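Local coordinates for protein putative methyltransferase (Emericella variicolor, PDB 7DMB) that is a probable trans-acting methyltransferase of calbistrin biosynthesis that binds S-adenosyl-L-homocysteine and probably methylates a polyketide intermediate, at residues A95-R100 and P104-V109; W147-N152 and V320-G325. One frame throughout, in Å; residues are numbered along the deposited sequence.

Interaction 1 (A95-R100 and P104-V109); sequences ASEYER and PGYPQV
Tyr-106 sets the edge of its ring against the end of helix 85-101, where Arg-100 and Glu-97, one turn apart, receive it. Its CG is anti to the backbone N (chi1 -167°), which carries the ring back from the loop to the helix. Arg-100 CB lies 3.6 Å from Tyr-106 CE1. The arginine chain then turns at chi3 (69°) and brings its guanidinium over the same carbon, so that CE1 of Tyr-106 stands 3.7 Å above the centre of the Arg-100 guanidinium plane. The two planes are 50° apart, too tilted for a parallel stack. Pro-107 CD, which lies over one face of the Tyr-106 ring near its rim, is also 3.5 Å from Arg-100 NH2. Pro-107 is the second residue of a type II turn running from Tyr-106 to Val-109, closed by Val-109 N to Tyr-106 O. A water lies between the backbones, within hydrogen-bonding distance of both Arg-100 O (2.7 Å) and Pro-104 O (3.0 Å). Phe-101 meets the Tyr-106 ring edge-to-face, and Trp-66 of helix 56-79 packs on it too. At the far end Tyr-106 OH donates to Glu-97 OE2, modelled at 2.5 Å, though that oxygen is crowded and its exact place doubtful. If it is placed correctly, the phenol of a buried tyrosine finds its acceptor in a buried carboxylate, while the arginine contributes mainly carbon contact and its guanidinium face.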
ATOM      1  N   ALA A  95      10.803 -21.052   3.555  1.00 17.56           N
ATOM      2  CA  ALA A  95      11.950 -21.958   3.459  1.00 19.76           C
ATOM      3  C   ALA A  95      12.776 -21.685   2.209  1.00 17.45           C
ATOM      4  O   ALA A  95      14.007 -21.789   2.240  1.00 18.29           O
ATOM      5  CB  ALA A  95      11.496 -23.420   3.455  1.00 16.82           C
ATOM      6  N   SER A  96      12.120 -21.348   1.097  1.00 16.58           N
ATOM      7  CA  SER A  96      12.864 -21.103  -0.133  1.00 14.88           C
ATOM      8  C   SER A  96      13.598 -19.766  -0.078  1.00 17.66           C
ATOM      9  O   SER A  96      14.718 -19.644  -0.586  1.00 16.34           O
ATOM     10  CB  SER A  96      11.923 -21.173  -1.333  1.00 17.80           C
ATOM     11  OG  SER A  96      11.303 -19.924  -1.560  1.00 26.80           O
ATOM     12  N   GLU A  97      13.004 -18.756   0.567  1.00 19.54           N
ATOM     13  CA  GLU A  97      13.710 -17.485   0.722  1.00 15.53           C
ATOM     14  C   GLU A  97      14.885 -17.631   1.691  1.00 12.47           C
ATOM     15  O   GLU A  97      15.972 -17.106   1.438  1.00 13.59           O
ATOM     16  CB  GLU A  97      12.727 -16.397   1.167  1.00 19.71           C
ATOM     17  CG  GLU A  97      13.075 -14.964   0.736  1.00 17.04           C
ATOM     18  CD  GLU A  97      13.094 -14.738  -0.783  1.00 16.69           C
ATOM     19  OE1 GLU A  97      12.372 -15.419  -1.532  1.00 17.29           O
ATOM     20  OE2 GLU A  97      13.829 -13.843  -1.233  1.00 23.88           O
ATOM     21  N   TYR A  98      14.699 -18.377   2.781  1.00 13.80           N
ATOM     22  CA  TYR A  98      15.807 -18.679   3.686  1.00 18.11           C
ATOM     23  C   TYR A  98      16.996 -19.314   2.958  1.00 18.87           C
ATOM     24  O   TYR A  98      18.157 -19.072   3.320  1.00 16.57           O
ATOM     25  CB  TYR A  98      15.321 -19.600   4.805  1.00 16.37           C
ATOM     26  CG  TYR A  98      16.434 -20.265   5.584  1.00 21.93           C
ATOM     27  CD1 TYR A  98      17.074 -19.588   6.611  1.00 18.37           C
ATOM     28  CD2 TYR A  98      16.847 -21.575   5.290  1.00 17.59           C
ATOM     29  CE1 TYR A  98      18.079 -20.177   7.336  1.00 17.10           C
ATOM     30  CE2 TYR A  98      17.862 -22.172   6.006  1.00 18.92           C
ATOM     31  CZ  TYR A  98      18.476 -21.472   7.033  1.00 20.75           C
ATOM     32  OH  TYR A  98      19.495 -22.042   7.767  1.00 20.65           O
ATOM     33  N   GLU A  99      16.734 -20.144   1.944  1.00 20.17           N
ATOM     34  CA  GLU A  99      17.831 -20.647   1.127  1.00 20.90           C
ATOM     35  C   GLU A  99      18.530 -19.513   0.390  1.00 16.73           C
ATOM     36  O   GLU A  99      19.747 -19.566   0.203  1.00 16.96           O
ATOM     37  CB  GLU A  99      17.321 -21.714   0.148  1.00 20.78           C
ATOM     38  CG  GLU A  99      16.817 -22.969   0.846  1.00 17.90           C
ATOM     39  CD  GLU A  99      17.894 -23.617   1.729  1.00 22.56           C
ATOM     40  OE1 GLU A  99      19.030 -23.786   1.245  1.00 23.64           O
ATOM     41  OE2 GLU A  99      17.610 -23.956   2.901  1.00 19.05           O
ATOM     42  N   ARG A 100      17.796 -18.453   0.024  1.00 15.02           N
ATOM     43  CA  ARG A 100      18.408 -17.323  -0.673  1.00 17.11           C
ATOM     44  C   ARG A 100      19.334 -16.504   0.230  1.00 16.92           C
ATOM     45  O   ARG A 100      20.293 -15.894  -0.267  1.00 16.79           O
ATOM     46  CB  ARG A 100      17.329 -16.407  -1.265  1.00 20.07           C
ATOM     47  CG  ARG A 100      16.592 -16.934  -2.492  1.00 19.23           C
ATOM     48  CD  ARG A 100      15.616 -15.862  -3.014  1.00 22.94           C
ATOM     49  NE  ARG A 100      16.298 -14.697  -3.594  1.00 29.46           N
ATOM     50  CZ  ARG A 100      15.731 -13.505  -3.799  1.00 27.40           C
ATOM     51  NH1 ARG A 100      14.457 -13.293  -3.480  1.00 16.73           N
ATOM     52  NH2 ARG A 100      16.434 -12.520  -4.343  1.00 27.28           N
ATOM     53  N   PRO A 104      25.206 -15.405  -1.777  1.00 23.04           N
ATOM     54  CA  PRO A 104      25.661 -14.008  -1.787  1.00 20.91           C
ATOM     55  C   PRO A 104      24.676 -13.075  -2.478  1.00 17.91           C
ATOM     56  O   PRO A 104      23.784 -13.493  -3.216  1.00 21.39           O
ATOM     57  CB  PRO A 104      26.984 -14.072  -2.559  1.00 22.65           C
ATOM     58  CG  PRO A 104      26.905 -15.361  -3.337  1.00 24.07           C
ATOM     59  CD  PRO A 104      26.176 -16.295  -2.430  1.00 24.90           C
ATOM     60  N   GLY A 105      24.852 -11.785  -2.218  1.00 19.06           N
ATOM     61  CA  GLY A 105      24.060 -10.762  -2.891  1.00 25.46           C
ATOM     62  C   GLY A 105      22.562 -10.806  -2.665  1.00 22.49           C
ATOM     63  O   GLY A 105      21.794 -10.527  -3.593  1.00 19.54           O
ATOM     64  N   TYR A 106      22.117 -11.144  -1.454  1.00 20.80           N
ATOM     65  CA  TYR A 106      20.690 -11.032  -1.178  1.00 18.20           C
ATOM     66  C   TYR A 106      20.287  -9.562  -1.252  1.00 15.99           C
ATOM     67  O   TYR A 106      21.005  -8.702  -0.719  1.00 15.62           O
ATOM     68  CB  TYR A 106      20.309 -11.614   0.180  1.00 18.43           C
ATOM     69  CG  TYR A 106      18.816 -11.759   0.277  1.00 19.82           C
ATOM     70  CD1 TYR A 106      18.169 -12.830  -0.338  1.00 18.02           C
ATOM     71  CD2 TYR A 106      18.033 -10.798   0.933  1.00 18.71           C
ATOM     72  CE1 TYR A 106      16.789 -12.965  -0.287  1.00 18.78           C
ATOM     73  CE2 TYR A 106      16.642 -10.928   0.991  1.00 17.72           C
ATOM     74  CZ  TYR A 106      16.031 -12.012   0.374  1.00 17.80           C
ATOM     75  OH  TYR A 106      14.667 -12.158   0.414  1.00 15.05           O
ATOM     76  N   PRO A 107      19.186  -9.228  -1.926  1.00 17.70           N
ATOM     77  CA  PRO A 107      18.869  -7.813  -2.164  1.00 16.41           C
ATOM     78  C   PRO A 107      18.743  -7.042  -0.863  1.00 15.83           C
ATOM     79  O   PRO A 107      18.000  -7.434   0.042  1.00 14.48           O
ATOM     80  CB  PRO A 107      17.540  -7.874  -2.923  1.00 15.30           C
ATOM     81  CG  PRO A 107      17.589  -9.150  -3.631  1.00 18.44           C
ATOM     82  CD  PRO A 107      18.301 -10.113  -2.705  1.00 19.62           C
ATOM     83  N   GLN A 108      19.519  -5.959  -0.767  1.00 13.88           N
ATOM     84  CA  GLN A 108      19.507  -5.037   0.363  1.00 15.24           C
ATOM     85  C   GLN A 108      20.012  -5.681   1.650  1.00 16.90           C
ATOM     86  O   GLN A 108      20.017  -5.025   2.696  1.00 14.89           O
ATOM     87  CB  GLN A 108      18.098  -4.436   0.574  1.00 16.03           C
ATOM     88  CG  GLN A 108      17.833  -3.183  -0.288  1.00 19.16           C
ATOM     89  CD  GLN A 108      16.400  -2.664  -0.212  1.00 17.42           C
ATOM     90  OE1 GLN A 108      15.449  -3.442  -0.142  1.00 18.77           O
ATOM     91  NE2 GLN A 108      16.244  -1.338  -0.233  1.00 16.86           N
ATOM     92  N   VAL A 109      20.431  -6.948   1.612  1.00 16.17           N
ATOM     93  CA  VAL A 109      21.061  -7.562   2.784  1.00 15.59           C
ATOM     94  C   VAL A 109      22.290  -8.358   2.351  1.00 15.10           C
ATOM     95  O   VAL A 109      22.271  -9.596   2.430  1.00 13.33           O
ATOM     96  CB  VAL A 109      20.094  -8.475   3.553  1.00 15.76           C
ATOM     97  CG1 VAL A 109      20.573  -8.654   4.976  1.00 13.46           C
ATOM     98  CG2 VAL A 109      18.666  -7.951   3.507  1.00 12.27           C
TER
HETATM   99  O   HOH W   1      20.985 -14.209  -2.258  1.00 19.42           O

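Interaction 2 (W147-N152 and V320-G325)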
ATOM      1  N   TRP A 147       8.889  -8.489  13.782  1.00 10.40           N
ATOM      2  CA  TRP A 147       9.133  -9.144  15.063  1.00 13.04           C
ATOM      3  C   TRP A 147       7.882  -9.868  15.551  1.00 14.26           C
ATOM      4  O   TRP A 147       7.940 -11.039  15.964  1.00 13.44           O
ATOM      5  CB  TRP A 147       9.604  -8.131  16.113  1.00 13.80           C
ATOM      6  CG  TRP A 147       9.400  -8.679  17.488  1.00 16.15           C
ATOM      7  CD1 TRP A 147       8.311  -8.497  18.302  1.00 15.25           C
ATOM      8  CD2 TRP A 147      10.269  -9.575  18.174  1.00 13.75           C
ATOM      9  NE1 TRP A 147       8.471  -9.216  19.459  1.00 17.31           N
ATOM     10  CE2 TRP A 147       9.666  -9.881  19.408  1.00 18.22           C
ATOM     11  CE3 TRP A 147      11.510 -10.146  17.868  1.00 15.33           C
ATOM     12  CZ2 TRP A 147      10.269 -10.721  20.345  1.00 20.42           C
ATOM     13  CZ3 TRP A 147      12.108 -10.990  18.800  1.00 18.65           C
ATOM     14  CH2 TRP A 147      11.489 -11.265  20.021  1.00 16.56           C
ATOM     15  N   ARG A 148       6.733  -9.187  15.488  1.00  9.51           N
ATOM     16  CA  ARG A 148       5.469  -9.798  15.909  1.00 14.23           C
ATOM     17  C   ARG A 148       5.084 -10.993  15.038  1.00 15.48           C
ATOM     18  O   ARG A 148       4.476 -11.950  15.535  1.00 13.98           O
ATOM     19  CB  ARG A 148       4.328  -8.777  15.867  1.00 15.31           C
ATOM     20  CG  ARG A 148       4.336  -7.689  16.924  1.00 10.31           C
ATOM     21  CD  ARG A 148       3.026  -6.892  16.804  1.00 15.14           C
ATOM     22  NE  ARG A 148       3.025  -5.727  17.676  1.00 14.99           N
ATOM     23  CZ  ARG A 148       2.059  -4.822  17.739  1.00 13.95           C
ATOM     24  NH1 ARG A 148       0.989  -4.919  16.962  1.00 11.16           N
ATOM     25  NH2 ARG A 148       2.179  -3.812  18.588  1.00 19.89           N
ATOM     26  N   VAL A 149       5.374 -10.936  13.736  1.00 14.32           N
ATOM     27  CA  VAL A 149       5.079 -12.074  12.875  1.00 15.10           C
ATOM     28  C   VAL A 149       5.894 -13.283  13.318  1.00 11.86           C
ATOM     29  O   VAL A 149       5.367 -14.389  13.491  1.00 15.41           O
ATOM     30  CB  VAL A 149       5.347 -11.716  11.404  1.00 13.65           C
ATOM     31  CG1 VAL A 149       5.508 -12.993  10.576  1.00 10.01           C
ATOM     32  CG2 VAL A 149       4.230 -10.823  10.869  1.00  9.98           C
ATOM     33  N   TYR A 150       7.195 -13.079  13.511  1.00 14.12           N
ATOM     34  CA  TYR A 150       8.043 -14.123  14.080  1.00 16.85           C
ATOM     35  C   TYR A 150       7.490 -14.603  15.416  1.00 15.38           C
ATOM     36  O   TYR A 150       7.362 -15.807  15.659  1.00 13.61           O
ATOM     37  CB  TYR A 150       9.465 -13.599  14.278  1.00 13.56           C
ATOM     38  CG  TYR A 150      10.112 -14.207  15.503  1.00 18.52           C
ATOM     39  CD1 TYR A 150      10.569 -15.525  15.476  1.00 17.67           C
ATOM     40  CD2 TYR A 150      10.236 -13.494  16.689  1.00 17.15           C
ATOM     41  CE1 TYR A 150      11.134 -16.107  16.573  1.00 19.15           C
ATOM     42  CE2 TYR A 150      10.801 -14.077  17.796  1.00 19.54           C
ATOM     43  CZ  TYR A 150      11.255 -15.388  17.726  1.00 22.64           C
ATOM     44  OH  TYR A 150      11.830 -16.010  18.815  1.00 25.26           O
ATOM     45  N   ASP A 151       7.145 -13.658  16.285  1.00 12.82           N
ATOM     46  CA  ASP A 151       6.831 -13.950  17.673  1.00 15.57           C
ATOM     47  C   ASP A 151       5.493 -14.658  17.835  1.00 18.11           C
ATOM     48  O   ASP A 151       5.239 -15.230  18.896  1.00 23.60           O
ATOM     49  CB  ASP A 151       6.849 -12.637  18.464  1.00 17.30           C
ATOM     50  CG  ASP A 151       6.849 -12.851  19.953  1.00 19.98           C
ATOM     51  OD1 ASP A 151       7.641 -13.676  20.460  1.00 20.66           O
ATOM     52  OD2 ASP A 151       6.034 -12.192  20.615  1.00 20.32           O
ATOM     53  N   ASN A 152       4.636 -14.644  16.813  1.00 16.20           N
ATOM     54  CA  ASN A 152       3.307 -15.238  16.912  1.00 16.18           C
ATOM     55  C   ASN A 152       3.050 -16.309  15.861  1.00 14.20           C
ATOM     56  O   ASN A 152       1.929 -16.814  15.783  1.00 13.48           O
ATOM     57  CB  ASN A 152       2.222 -14.162  16.784  1.00 17.16           C
ATOM     58  CG  ASN A 152       2.232 -13.191  17.915  1.00 16.50           C
ATOM     59  OD1 ASN A 152       1.602 -13.422  18.951  1.00 16.15           O
ATOM     60  ND2 ASN A 152       2.944 -12.081  17.731  1.00 14.06           N
ATOM     61  N   VAL A 320       6.929  -7.313   1.924  1.00 15.27           N
ATOM     62  CA  VAL A 320       5.472  -7.388   1.992  1.00 15.62           C
ATOM     63  C   VAL A 320       5.010  -8.842   1.969  1.00 17.01           C
ATOM     64  O   VAL A 320       4.075  -9.215   2.686  1.00 17.04           O
ATOM     65  CB  VAL A 320       4.831  -6.553   0.867  1.00 12.42           C
ATOM     66  CG1 VAL A 320       3.341  -6.393   1.116  1.00 11.79           C
ATOM     67  CG2 VAL A 320       5.478  -5.177   0.839  1.00 11.15           C
ATOM     68  N   ASP A 321       5.665  -9.688   1.164  1.00 11.34           N
ATOM     69  CA  ASP A 321       5.388 -11.119   1.212  1.00 14.53           C
ATOM     70  C   ASP A 321       5.557 -11.658   2.623  1.00 14.70           C
ATOM     71  O   ASP A 321       4.725 -12.432   3.108  1.00 15.22           O
ATOM     72  CB  ASP A 321       6.308 -11.887   0.256  1.00 16.66           C
ATOM     73  CG  ASP A 321       6.232 -11.374  -1.156  1.00 16.80           C
ATOM     74  OD1 ASP A 321       5.651 -12.075  -2.005  1.00 20.70           O
ATOM     75  OD2 ASP A 321       6.746 -10.262  -1.407  1.00 17.97           O
ATOM     76  N   PHE A 322       6.646 -11.272   3.293  1.00 12.82           N
ATOM     77  CA  PHE A 322       6.857 -11.721   4.663  1.00 15.28           C
ATOM     78  C   PHE A 322       5.736 -11.245   5.583  1.00 15.61           C
ATOM     79  O   PHE A 322       5.254 -12.004   6.438  1.00 12.86           O
ATOM     80  CB  PHE A 322       8.208 -11.223   5.173  1.00 15.40           C
ATOM     81  CG  PHE A 322       8.453 -11.544   6.611  1.00 16.49           C
ATOM     82  CD1 PHE A 322       9.023 -12.752   6.962  1.00 15.33           C
ATOM     83  CD2 PHE A 322       8.084 -10.652   7.618  1.00 13.97           C
ATOM     84  CE1 PHE A 322       9.235 -13.073   8.285  1.00 16.97           C
ATOM     85  CE2 PHE A 322       8.287 -10.972   8.937  1.00 14.00           C
ATOM     86  CZ  PHE A 322       8.870 -12.187   9.272  1.00 13.71           C
ATOM     87  N   MET A 323       5.292  -9.998   5.408  1.00 16.22           N
ATOM     88  CA  MET A 323       4.434  -9.378   6.410  1.00 13.63           C
ATOM     89  C   MET A 323       2.995  -9.841   6.291  1.00 12.70           C
ATOM     90  O   MET A 323       2.295  -9.957   7.300  1.00 12.52           O
ATOM     91  CB  MET A 323       4.497  -7.850   6.289  1.00 14.92           C
ATOM     92  CG  MET A 323       5.698  -7.231   6.974  1.00 12.48           C
ATOM     93  SD  MET A 323       5.846  -7.687   8.707  1.00 12.53           S
ATOM     94  CE  MET A 323       4.236  -7.170   9.317  1.00  9.92           C
ATOM     95  N   VAL A 324       2.515 -10.063   5.073  1.00 15.75           N
ATOM     96  CA  VAL A 324       1.107 -10.374   4.861  1.00 20.55           C
ATOM     97  C   VAL A 324       0.895 -11.753   4.250  1.00 13.94           C
ATOM     98  O   VAL A 324      -0.251 -12.152   4.039  1.00 12.30           O
ATOM     99  CB  VAL A 324       0.422  -9.288   4.005  1.00 19.06           C
ATOM    100  CG1 VAL A 324       0.667  -7.904   4.613  1.00 15.49           C
ATOM    101  CG2 VAL A 324       0.972  -9.324   2.629  1.00 19.27           C
ATOM    102  N   GLY A 325       1.961 -12.513   4.011  1.00 13.51           N
ATOM    103  CA  GLY A 325       1.820 -13.849   3.444  1.00 18.61           C
ATOM    104  C   GLY A 325       0.995 -14.802   4.288  1.00 13.69           C
ATOM    105  O   GLY A 325       0.470 -15.788   3.768  1.00 14.59           O
TER
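The two backbones come nearest at Val-149 and Met-323, whose CA atoms are 7.0 Å apart. This is apolar helix-to-helix packing: helix 140-157 meets the short helix 319-324, which follows strand 306-313 of the seven-stranded sheet with the 3-2-1-4-5-7-6 strand order of a class I, Rossmann-like methyltransferase. Val-149 points toward the second helix and divides its two methyl groups between two neighbours. CG1 goes to the phenylalanine, 3.7 Å from Phe-322 CZ, an oblique approach to the ring; CB of Val-149 follows at 3.9 Å from CE2 of Phe-322. The two side chains run alongside each other, pointing opposite ways. CG2 goes to the methionine, whose chain bends at chi2 (-55°) and again at chi3 (-56°), curling its terminal methyl round so that Met-323 CE lies 4.0 Å from Val-149 CG2. All three side chains are buried; Met-73 of helix 56-79 touches both Val-149 and Phe-322, and Pro-146 packs on Phe-322 and Met-323. One turn further along the first helix, Asn-152 folds its amide back on the backbone: ND2 donates to Arg-148 O at 2.7 Å, with an N-H...O angle of 168°.

From the N terminus, the chain passes through helix 56-79 before reaching interaction 1, a short closure in which the loop after helix 85-101 turns back on that helix across three intervening residues. It is complete before interaction 2 opens at helix 140-157. The second loop is far longer: 167 residues, including all five parallel strands of the methyltransferase sheet, run out before helix 319-324 returns to the helical part. The two contacts therefore follow in series, neither nested nor crossed. Their centres are 16 Å apart and they do not touch, but Trp-66 of helix 56-79 meets both Tyr-106 and Phe-322. Interaction 1 is local; interaction 2 sets helix 319-324, just after strand 306-313, against helix 140-157.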